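Local coordinates for protein magnesium transporter MgtE (Enterococcus faecalis, PDB 2OUX) that probably transports magnesium ions across the cell membrane as a homodimer, this piece being its cytosolic part with the N domain and paired CBS domains, at residues A139-S149 with V237-V248; V178-I189 with I203-S213. All coordinates share one frame; numbering follows the deposited sequence.

Interaction 1 (A139-S149 with V237-V248). With MG (magnesium ion), chain D.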
loop_
_atom_site.group_PDB
_atom_site.type_symbol
_atom_site.label_atom_id
_atom_site.label_comp_id
_atom_site.label_asym_id
_atom_site.label_seq_id
_atom_site.Cartn_x
_atom_site.Cartn_y
_atom_site.Cartn_z
ATOM N N ALA A 139 2.383 -13.789 -12.971
ATOM C CA ALA A 139 2.599 -12.370 -12.732
ATOM C C ALA A 139 2.131 -11.493 -13.890
ATOM O O ALA A 139 1.551 -10.428 -13.671
ATOM C CB ALA A 139 4.060 -12.111 -12.462
ATOM N N GLY A 140 2.397 -11.925 -15.119
ATOM C CA GLY A 140 1.992 -11.131 -16.265
ATOM C C GLY A 140 0.485 -10.978 -16.342
ATOM O O GLY A 140 -0.027 -9.989 -16.851
ATOM N N ALA A 141 -0.218 -11.971 -15.814
ATOM C CA ALA A 141 -1.660 -11.974 -15.821
ATOM C C ALA A 141 -2.259 -11.099 -14.732
ATOM O O ALA A 141 -3.408 -10.728 -14.837
ATOM C CB ALA A 141 -2.176 -13.398 -15.686
ATOM N N ILE A 142 -1.508 -10.763 -13.685
ATOM C CA ILE A 142 -2.082 -9.924 -12.637
ATOM C C ILE A 142 -1.373 -8.583 -12.480
ATOM O O ILE A 142 -1.719 -7.796 -11.608
ATOM C CB ILE A 142 -2.079 -10.638 -11.272
ATOM C CG1 ILE A 142 -0.657 -11.033 -10.895
ATOM C CG2 ILE A 142 -2.999 -11.868 -11.325
ATOM C CD1 ILE A 142 -0.525 -11.484 -9.457
HETATM N N MSE A 143 -0.387 -8.321 -13.332
HETATM C CA MSE A 143 0.348 -7.064 -13.271
HETATM C C MSE A 143 -0.336 -6.016 -14.140
HETATM O O MSE A 143 -1.274 -6.317 -14.879
HETATM C CB MSE A 143 1.773 -7.250 -13.779
HETATM C CG MSE A 143 1.856 -7.441 -15.284
HETATM SE SE MSE A 143 3.679 -7.539 -15.919
HETATM C CE MSE A 143 3.370 -7.109 -17.786
ATOM N N THR A 144 0.138 -4.782 -14.055
ATOM C CA THR A 144 -0.420 -3.721 -14.878
ATOM C C THR A 144 0.721 -2.818 -15.323
ATOM O O THR A 144 1.783 -2.783 -14.699
ATOM C CB THR A 144 -1.522 -2.936 -14.140
ATOM O OG1 THR A 144 -2.349 -2.289 -15.112
ATOM C CG2 THR A 144 -0.925 -1.899 -13.190
ATOM N N THR A 145 0.494 -2.087 -16.404
ATOM C CA THR A 145 1.528 -1.259 -17.008
ATOM C C THR A 145 1.720 0.186 -16.560
ATOM O O THR A 145 2.728 0.804 -16.890
ATOM C CB THR A 145 1.313 -1.228 -18.525
ATOM O OG1 THR A 145 -0.006 -0.728 -18.800
ATOM C CG2 THR A 145 1.444 -2.637 -19.110
ATOM N N GLU A 146 0.772 0.737 -15.819
ATOM C CA GLU A 146 0.895 2.131 -15.428
ATOM C C GLU A 146 1.763 2.401 -14.200
ATOM O O GLU A 146 1.255 2.714 -13.130
ATOM C CB GLU A 146 -0.502 2.717 -15.254
ATOM C CG GLU A 146 -1.386 2.533 -16.501
ATOM C CD GLU A 146 -1.992 1.126 -16.601
ATOM O OE1 GLU A 146 -1.837 0.338 -15.648
ATOM O OE2 GLU A 146 -2.640 0.813 -17.624
ATOM N N PHE A 147 3.076 2.283 -14.378
ATOM C CA PHE A 147 4.048 2.509 -13.307
ATOM C C PHE A 147 4.940 3.700 -13.670
ATOM O O PHE A 147 4.993 4.121 -14.828
ATOM C CB PHE A 147 4.924 1.263 -13.105
ATOM C CG PHE A 147 5.679 0.840 -14.349
ATOM C CD1 PHE A 147 6.781 1.564 -14.795
ATOM C CD2 PHE A 147 5.256 -0.258 -15.100
ATOM C CE1 PHE A 147 7.447 1.211 -15.970
ATOM C CE2 PHE A 147 5.917 -0.620 -16.277
ATOM C CZ PHE A 147 7.016 0.118 -16.714
ATOM N N VAL A 148 5.650 4.227 -12.680
ATOM C CA VAL A 148 6.535 5.358 -12.917
ATOM C C VAL A 148 7.994 4.928 -12.997
ATOM O O VAL A 148 8.519 4.312 -12.074
ATOM C CB VAL A 148 6.425 6.414 -11.791
ATOM C CG1 VAL A 148 7.318 7.604 -12.108
ATOM C CG2 VAL A 148 4.983 6.844 -11.623
ATOM N N SER A 149 8.650 5.262 -14.097
ATOM C CA SER A 149 10.058 4.925 -14.245
ATOM C C SER A 149 10.858 6.153 -14.681
ATOM O O SER A 149 10.367 6.993 -15.436
ATOM C CB SER A 149 10.227 3.791 -15.260
ATOM O OG SER A 149 9.517 4.062 -16.451
ATOM N N VAL A 237 7.820 -6.157 -12.240
ATOM C CA VAL A 237 7.849 -7.392 -13.011
ATOM C C VAL A 237 8.764 -7.229 -14.220
ATOM O O VAL A 237 8.716 -6.215 -14.912
ATOM C CB VAL A 237 6.427 -7.756 -13.504
ATOM C CG1 VAL A 237 6.446 -9.104 -14.205
ATOM C CG2 VAL A 237 5.465 -7.779 -12.335
ATOM N N THR A 238 9.593 -8.233 -14.482
ATOM C CA THR A 238 10.522 -8.167 -15.609
ATOM C C THR A 238 10.577 -9.485 -16.370
ATOM O O THR A 238 9.961 -10.474 -15.971
ATOM C CB THR A 238 11.961 -7.875 -15.127
ATOM O OG1 THR A 238 12.500 -9.048 -14.498
ATOM C CG2 THR A 238 11.968 -6.736 -14.108
ATOM N N ASP A 239 11.311 -9.484 -17.479
ATOM C CA ASP A 239 11.512 -10.700 -18.254
ATOM C C ASP A 239 12.878 -11.222 -17.802
ATOM O O ASP A 239 13.503 -10.636 -16.919
ATOM C CB ASP A 239 11.533 -10.409 -19.756
ATOM C CG ASP A 239 12.509 -9.315 -20.128
ATOM O OD1 ASP A 239 13.508 -9.119 -19.403
ATOM O OD2 ASP A 239 12.281 -8.656 -21.160
ATOM N N TYR A 240 13.352 -12.312 -18.396
ATOM C CA TYR A 240 14.647 -12.847 -17.993
ATOM C C TYR A 240 15.778 -11.849 -18.224
ATOM O O TYR A 240 16.832 -11.951 -17.607
ATOM C CB TYR A 240 14.940 -14.145 -18.741
ATOM C CG TYR A 240 14.029 -15.284 -18.348
ATOM C CD1 TYR A 240 13.985 -15.745 -17.032
ATOM C CD2 TYR A 240 13.207 -15.900 -19.292
ATOM C CE1 TYR A 240 13.143 -16.796 -16.664
ATOM C CE2 TYR A 240 12.362 -16.952 -18.938
ATOM C CZ TYR A 240 12.332 -17.393 -17.622
ATOM O OH TYR A 240 11.483 -18.422 -17.267
ATOM N N ASP A 241 15.550 -10.879 -19.100
ATOM C CA ASP A 241 16.562 -9.876 -19.403
ATOM C C ASP A 241 16.500 -8.663 -18.481
ATOM O O ASP A 241 17.262 -7.705 -18.645
ATOM C CB ASP A 241 16.429 -9.419 -20.853
ATOM C CG ASP A 241 16.786 -10.513 -21.843
ATOM O OD1 ASP A 241 17.878 -11.105 -21.704
ATOM O OD2 ASP A 241 15.980 -10.775 -22.762
ATOM N N ASP A 242 15.584 -8.707 -17.519
ATOM C CA ASP A 242 15.420 -7.617 -16.565
ATOM C C ASP A 242 14.810 -6.344 -17.137
ATOM O O ASP A 242 15.132 -5.242 -16.693
ATOM C CB ASP A 242 16.757 -7.286 -15.902
ATOM C CG ASP A 242 17.276 -8.427 -15.066
ATOM O OD1 ASP A 242 16.504 -8.931 -14.217
ATOM O OD2 ASP A 242 18.448 -8.818 -15.257
ATOM N N HIS A 243 13.939 -6.494 -18.126
ATOM C CA HIS A 243 13.253 -5.351 -18.712
ATOM C C HIS A 243 12.008 -5.145 -17.853
ATOM O O HIS A 243 11.260 -6.095 -17.607
ATOM C CB HIS A 243 12.830 -5.655 -20.151
ATOM C CG HIS A 243 13.968 -5.756 -21.113
ATOM N ND1 HIS A 243 14.725 -4.671 -21.492
ATOM C CD2 HIS A 243 14.469 -6.818 -21.799
ATOM C CE1 HIS A 243 15.641 -5.052 -22.367
ATOM N NE2 HIS A 243 15.502 -6.352 -22.568
ATOM N N LEU A 244 11.792 -3.917 -17.394
ATOM C CA LEU A 244 10.633 -3.612 -16.553
ATOM C C LEU A 244 9.343 -3.678 -17.368
ATOM O O LEU A 244 9.104 -2.835 -18.234
ATOM C CB LEU A 244 10.797 -2.222 -15.924
ATOM C CG LEU A 244 9.655 -1.685 -15.057
ATOM C CD1 LEU A 244 9.253 -2.700 -13.995
ATOM C CD2 LEU A 244 10.105 -0.389 -14.417
ATOM N N LEU A 245 8.511 -4.675 -17.083
ATOM C CA LEU A 245 7.265 -4.851 -17.819
ATOM C C LEU A 245 6.038 -4.292 -17.127
ATOM O O LEU A 245 5.123 -3.791 -17.781
ATOM C CB LEU A 245 7.039 -6.336 -18.129
ATOM C CG LEU A 245 8.022 -6.946 -19.138
ATOM C CD1 LEU A 245 7.706 -8.431 -19.361
ATOM C CD2 LEU A 245 7.944 -6.177 -20.449
ATOM N N GLY A 246 6.004 -4.395 -15.805
ATOM C CA GLY A 246 4.858 -3.887 -15.080
ATOM C C GLY A 246 5.005 -4.037 -13.580
ATOM O O GLY A 246 6.092 -4.323 -13.066
ATOM N N ILE A 247 3.902 -3.832 -12.873
ATOM C CA ILE A 247 3.892 -3.951 -11.428
ATOM C C ILE A 247 2.651 -4.686 -10.981
ATOM O O ILE A 247 1.617 -4.642 -11.647
ATOM C CB ILE A 247 3.874 -2.573 -10.736
ATOM C CG1 ILE A 247 2.733 -1.726 -11.313
ATOM C CG2 ILE A 247 5.233 -1.888 -10.882
ATOM C CD1 ILE A 247 2.451 -0.463 -10.525
ATOM N N VAL A 248 2.767 -5.349 -9.842
ATOM C CA VAL A 248 1.660 -6.074 -9.243
ATOM C C VAL A 248 1.439 -5.349 -7.919
ATOM O O VAL A 248 2.360 -5.228 -7.117
ATOM C CB VAL A 248 2.036 -7.549 -8.998
ATOM C CG1 VAL A 248 1.017 -8.208 -8.130
ATOM C CG2 VAL A 248 2.134 -8.277 -10.317
HETATM MG MG MG D . -5.427 -10.259 -15.293
HETATM O O HOH W 1 -5.142 -11.964 -16.953
HETATM O O HOH W 2 -6.110 -12.056 -14.382
HETATM O O HOH W 3 -5.646 -9.267 -13.278
HETATM O O HOH W 4 -4.863 -8.551 -16.371
#

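Interaction 2 (V178-I189 with I203-S213)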
loop_
_atom_site.group_PDB
_atom_site.type_symbol
_atom_site.label_atom_id
_atom_site.label_comp_id
_atom_site.label_asym_id
_atom_site.label_seq_id
_atom_site.Cartn_x
_atom_site.Cartn_y
_atom_site.Cartn_z
ATOM N N VAL A 178 13.812 2.899 -11.382
ATOM C CA VAL A 178 14.871 3.500 -12.172
ATOM C C VAL A 178 15.323 2.514 -13.232
ATOM O O VAL A 178 15.645 1.379 -12.919
ATOM C CB VAL A 178 16.081 3.881 -11.286
ATOM C CG1 VAL A 178 17.139 4.606 -12.119
ATOM C CG2 VAL A 178 15.621 4.770 -10.127
ATOM N N VAL A 179 15.324 2.944 -14.488
ATOM C CA VAL A 179 15.756 2.082 -15.586
ATOM C C VAL A 179 16.833 2.785 -16.396
ATOM O O VAL A 179 17.051 3.980 -16.234
ATOM C CB VAL A 179 14.603 1.750 -16.571
ATOM C CG1 VAL A 179 13.531 0.917 -15.887
ATOM C CG2 VAL A 179 14.018 3.035 -17.129
ATOM N N ASP A 180 17.510 2.032 -17.256
ATOM C CA ASP A 180 18.522 2.611 -18.130
ATOM C C ASP A 180 17.828 2.842 -19.471
ATOM O O ASP A 180 16.607 2.708 -19.557
ATOM C CB ASP A 180 19.728 1.675 -18.282
ATOM C CG ASP A 180 19.361 0.321 -18.843
ATOM O OD1 ASP A 180 18.226 0.162 -19.332
ATOM O OD2 ASP A 180 20.224 -0.586 -18.804
ATOM N N GLN A 181 18.585 3.179 -20.514
ATOM C CA GLN A 181 17.991 3.438 -21.827
ATOM C C GLN A 181 17.224 2.257 -22.399
ATOM O O GLN A 181 16.165 2.427 -23.006
ATOM C CB GLN A 181 19.056 3.850 -22.846
ATOM C CG GLN A 181 19.705 5.199 -22.606
ATOM C CD GLN A 181 20.889 5.107 -21.673
ATOM O OE1 GLN A 181 21.648 4.132 -21.709
ATOM N NE2 GLN A 181 21.070 6.126 -20.847
ATOM N N GLU A 182 17.766 1.060 -22.218
ATOM C CA GLU A 182 17.134 -0.146 -22.733
ATOM C C GLU A 182 15.981 -0.627 -21.864
ATOM O O GLU A 182 15.471 -1.730 -22.043
ATOM C CB GLU A 182 18.184 -1.243 -22.887
ATOM C CG GLU A 182 19.110 -1.012 -24.075
ATOM C CD GLU A 182 20.304 -1.944 -24.080
ATOM O OE1 GLU A 182 21.268 -1.677 -23.332
ATOM O OE2 GLU A 182 20.273 -2.950 -24.822
ATOM N N ASN A 183 15.565 0.219 -20.933
ATOM C CA ASN A 183 14.471 -0.109 -20.035
ATOM C C ASN A 183 14.797 -1.275 -19.107
ATOM O O ASN A 183 13.924 -2.070 -18.749
ATOM C CB ASN A 183 13.206 -0.416 -20.829
ATOM C CG ASN A 183 11.982 -0.468 -19.952
ATOM O OD1 ASN A 183 11.768 0.418 -19.123
ATOM N ND2 ASN A 183 11.166 -1.501 -20.126
ATOM N N HIS A 184 16.067 -1.380 -18.741
ATOM C CA HIS A 184 16.529 -2.404 -17.814
ATOM C C HIS A 184 16.256 -1.848 -16.417
ATOM O O HIS A 184 16.560 -0.680 -16.148
ATOM C CB HIS A 184 18.033 -2.625 -17.974
ATOM C CG HIS A 184 18.403 -3.495 -19.132
ATOM N ND1 HIS A 184 19.604 -3.376 -19.798
ATOM C CD2 HIS A 184 17.754 -4.534 -19.713
ATOM C CE1 HIS A 184 19.680 -4.301 -20.737
ATOM N NE2 HIS A 184 18.569 -5.019 -20.708
ATOM N N LEU A 185 15.673 -2.668 -15.542
ATOM C CA LEU A 185 15.384 -2.244 -14.172
ATOM C C LEU A 185 16.691 -2.255 -13.399
ATOM O O LEU A 185 17.266 -3.316 -13.157
ATOM C CB LEU A 185 14.386 -3.202 -13.518
ATOM C CG LEU A 185 14.030 -2.946 -12.046
ATOM C CD1 LEU A 185 13.446 -1.537 -11.864
ATOM C CD2 LEU A 185 13.048 -4.016 -11.587
ATOM N N VAL A 186 17.165 -1.078 -13.008
ATOM C CA VAL A 186 18.433 -0.988 -12.288
ATOM C C VAL A 186 18.360 -0.403 -10.879
ATOM O O VAL A 186 19.374 -0.313 -10.192
ATOM C CB VAL A 186 19.453 -0.164 -13.103
ATOM C CG1 VAL A 186 19.684 -0.832 -14.460
ATOM C CG2 VAL A 186 18.944 1.274 -13.281
ATOM N N GLY A 187 17.170 -0.007 -10.441
ATOM C CA GLY A 187 17.058 0.565 -9.114
ATOM C C GLY A 187 15.653 0.989 -8.753
ATOM O O GLY A 187 14.723 0.872 -9.558
ATOM N N VAL A 188 15.496 1.491 -7.535
ATOM C CA VAL A 188 14.190 1.928 -7.059
ATOM C C VAL A 188 14.345 2.914 -5.908
ATOM O O VAL A 188 15.362 2.903 -5.207
ATOM C CB VAL A 188 13.355 0.727 -6.554
ATOM C CG1 VAL A 188 14.049 0.062 -5.365
ATOM C CG2 VAL A 188 11.961 1.185 -6.152
ATOM N N ILE A 189 13.343 3.773 -5.736
ATOM C CA ILE A 189 13.324 4.736 -4.645
ATOM C C ILE A 189 11.871 4.995 -4.270
ATOM O O ILE A 189 11.045 5.266 -5.130
ATOM C CB ILE A 189 14.026 6.088 -5.009
ATOM C CG1 ILE A 189 14.203 6.917 -3.733
ATOM C CG2 ILE A 189 13.194 6.897 -6.001
ATOM C CD1 ILE A 189 15.184 8.059 -3.862
ATOM N N ILE A 203 19.297 11.363 -8.474
ATOM C CA ILE A 203 18.566 10.128 -8.237
ATOM C C ILE A 203 19.539 8.972 -8.042
ATOM O O ILE A 203 19.372 8.156 -7.141
ATOM C CB ILE A 203 17.608 9.809 -9.433
ATOM C CG1 ILE A 203 16.456 10.815 -9.463
ATOM C CG2 ILE A 203 17.123 8.364 -9.350
ATOM C CD1 ILE A 203 15.589 10.787 -8.217
ATOM N N ALA A 204 20.565 8.922 -8.889
ATOM C CA ALA A 204 21.569 7.865 -8.839
ATOM C C ALA A 204 22.294 7.793 -7.505
ATOM O O ALA A 204 22.847 6.751 -7.148
ATOM C CB ALA A 204 22.581 8.058 -9.965
ATOM N N ASP A 205 22.294 8.895 -6.764
ATOM C CA ASP A 205 22.976 8.916 -5.480
ATOM C C ASP A 205 22.127 8.473 -4.297
ATOM O O ASP A 205 22.669 8.125 -3.250
ATOM C CB ASP A 205 23.555 10.307 -5.208
ATOM C CG ASP A 205 24.814 10.577 -6.018
ATOM O OD1 ASP A 205 25.618 9.632 -6.175
ATOM O OD2 ASP A 205 25.007 11.722 -6.483
ATOM N N ILE A 206 20.809 8.474 -4.458
ATOM C CA ILE A 206 19.938 8.074 -3.366
ATOM C C ILE A 206 19.059 6.860 -3.661
ATOM O O ILE A 206 18.337 6.392 -2.780
ATOM C CB ILE A 206 19.034 9.246 -2.927
ATOM C CG1 ILE A 206 18.330 9.845 -4.146
ATOM C CG2 ILE A 206 19.866 10.297 -2.199
ATOM C CD1 ILE A 206 17.228 10.809 -3.794
ATOM N N LEU A 207 19.130 6.343 -4.888
ATOM C CA LEU A 207 18.329 5.187 -5.286
ATOM C C LEU A 207 18.796 3.913 -4.583
ATOM O O LEU A 207 19.915 3.847 -4.074
ATOM C CB LEU A 207 18.398 4.998 -6.810
ATOM C CG LEU A 207 19.728 4.503 -7.406
ATOM C CD1 LEU A 207 19.852 2.995 -7.224
ATOM C CD2 LEU A 207 19.779 4.824 -8.879
ATOM N N ASN A 208 17.937 2.898 -4.540
ATOM C CA ASN A 208 18.315 1.638 -3.908
ATOM C C ASN A 208 18.726 0.671 -5.002
ATOM O O ASN A 208 17.955 0.415 -5.927
ATOM C CB ASN A 208 17.146 1.039 -3.138
ATOM C CG ASN A 208 17.580 -0.060 -2.190
ATOM O OD1 ASN A 208 18.501 -0.831 -2.482
ATOM N ND2 ASN A 208 16.914 -0.143 -1.043
ATOM N N GLU A 209 19.934 0.128 -4.896
ATOM C CA GLU A 209 20.425 -0.819 -5.892
ATOM C C GLU A 209 19.803 -2.190 -5.719
ATOM O O GLU A 209 19.641 -2.916 -6.692
ATOM C CB GLU A 209 21.941 -0.969 -5.814
ATOM C CG GLU A 209 22.725 0.285 -6.115
ATOM C CD GLU A 209 24.182 -0.013 -6.411
ATOM O OE1 GLU A 209 24.816 -0.752 -5.625
ATOM O OE2 GLU A 209 24.689 0.494 -7.433
ATOM N N ARG A 210 19.467 -2.553 -4.485
ATOM C CA ARG A 210 18.869 -3.861 -4.217
ATOM C C ARG A 210 17.354 -3.880 -4.428
ATOM O O ARG A 210 16.586 -4.163 -3.509
ATOM C CB ARG A 210 19.202 -4.315 -2.795
ATOM C CG ARG A 210 20.678 -4.574 -2.562
ATOM C CD ARG A 210 20.924 -5.014 -1.130
ATOM N NE ARG A 210 20.310 -6.312 -0.848
ATOM C CZ ARG A 210 20.793 -7.476 -1.271
ATOM N NH1 ARG A 210 21.904 -7.510 -1.997
ATOM N NH2 ARG A 210 20.171 -8.611 -0.965
ATOM N N VAL A 211 16.926 -3.580 -5.648
ATOM C CA VAL A 211 15.507 -3.578 -5.961
ATOM C C VAL A 211 15.004 -5.007 -6.130
ATOM O O VAL A 211 15.599 -5.810 -6.842
ATOM C CB VAL A 211 15.215 -2.756 -7.237
ATOM C CG1 VAL A 211 16.121 -3.207 -8.375
ATOM C CG2 VAL A 211 13.757 -2.894 -7.616
ATOM N N ILE A 212 13.917 -5.314 -5.433
ATOM C CA ILE A 212 13.291 -6.629 -5.463
ATOM C C ILE A 212 12.250 -6.645 -6.581
ATOM O O ILE A 212 11.456 -5.711 -6.714
ATOM C CB ILE A 212 12.570 -6.939 -4.119
ATOM C CG1 ILE A 212 13.578 -6.935 -2.962
ATOM C CG2 ILE A 212 11.857 -8.275 -4.194
ATOM C CD1 ILE A 212 13.981 -5.529 -2.516
ATOM N N SER A 213 12.262 -7.705 -7.381
ATOM C CA SER A 213 11.315 -7.842 -8.476
ATOM C C SER A 213 11.002 -9.312 -8.691
ATOM O O SER A 213 11.648 -10.181 -8.103
ATOM C CB SER A 213 11.885 -7.247 -9.769
ATOM O OG SER A 213 13.030 -7.960 -10.206
#

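Interaction 1 (A139-S149 with V237-V248)
The Phe147 ring carries Leu244 over one face, where Leu244 CG sits 4.0 Å from the ring centroid in a CH-pi contact; at its edge lie the Leu245 carbonyl oxygen, 3.6 Å from Phe147 CE2, and, within its own segment, Ser149 CB. Gly246 CA approaches the ring obliquely. Phe147 CG is held between its own backbone N and C (chi1 58°), which lays the ring against the start of strand 244-249, and Phe147 CB packs against CG2 and CD1 of Ile247. Thr144 and Ile247 form a single antiparallel hydrogen-bonded pair: Thr144 N donates to Ile247 O at 2.8 Å, and Ile247 N returns a bond of 3.0 Å to Thr144 O. Met143, a selenomethionine, extends beyond CG across a classic beta bulge that sets Leu245 and Gly246 opposite Val237, its SE 3.6 Å from Val237 CG1 and its CE against Leu245 CB. Thr144 OG1 reaches the syn lone pair of Glu146 OE1 at 2.7 Å. On the short helix, Ala141 O binds a magnesium ion at 2.1 Å, together with four waters and Asp103. This link between the two CBS repeats lies against helix 122-131, touched by Met143, and helix 220-230, touched by Ala139 and Val248, while strand 175-179 borders Leu244 and Ile247.

Interaction 2 (V178-I189 with I203-S213)
Val188 and Asn208 make one antiparallel hydrogen-bonded pair, in which Val188 N donates to Asn208 O at 3.1 Å and Asn208 N to Val188 O at 2.7 Å, the straighter bond at 162°. Beside this bridge Val211 lies across Val188, its CB 3.6 Å from Val188 CG1, and its CG1 branch reaches back to the Gly187 backbone. At the other end Ile189 runs out with CG1 opposite the backbone N (chi1 -169°), which carries CD1 to within 3.4 Å of Ile206 CD1, a tight carbon contact. Leu207 turns its two methyls apart: CD1 rests on Gly187 CA, and CD2 lies 4.2 Å from Val178 CG1, the two side chains crossing at about a right angle. Val178 CG2 also meets Ile203 CG2, the two side chains running in opposite directions. These pieces belong to the first CBS repeat and to the chain passing from it into the second: strand 185-190 is an outermost strand of its sheet, and the connection coming off the short helix 203-206 runs along it. In the hairpin a classic beta bulge places Val186 and Gly187 opposite Val178. Asn208 OD1 accepts from Arg210 N at 2.8 Å, an Asx turn that bends the chain just past the bridge. Farther on, Leu185 CD2 meets Ser213 CB at 3.9 Å, and both side chains also touch Pro236 of strand 234-238. Arg210, whose CB points away from the hairpin, forms a salt bridge through NH2 with Glu38 of the second subunit.

How the interactions relate
From the N terminus the chain passes the helical N domain and reaches 139-149, whose partner 237-248 comes 88 residues later; interaction 1 thus closes a long loop containing most of the first CBS repeat and about half of the second. Interaction 2 is nested inside it: 178-189 closes a short loop with 203-213 before the chain enters the second sheet. The contacts meet where the hairpin turns of the two repeats lie together. Asp242 O probably accepts from Leu185 N, Leu244 O probably accepts from Asn183 ND2, and the His243 and His184 rings stack. Interaction 1 ties the entry to the first repeat to the second sheet; interaction 2 ties the first sheet to the passage between repeats.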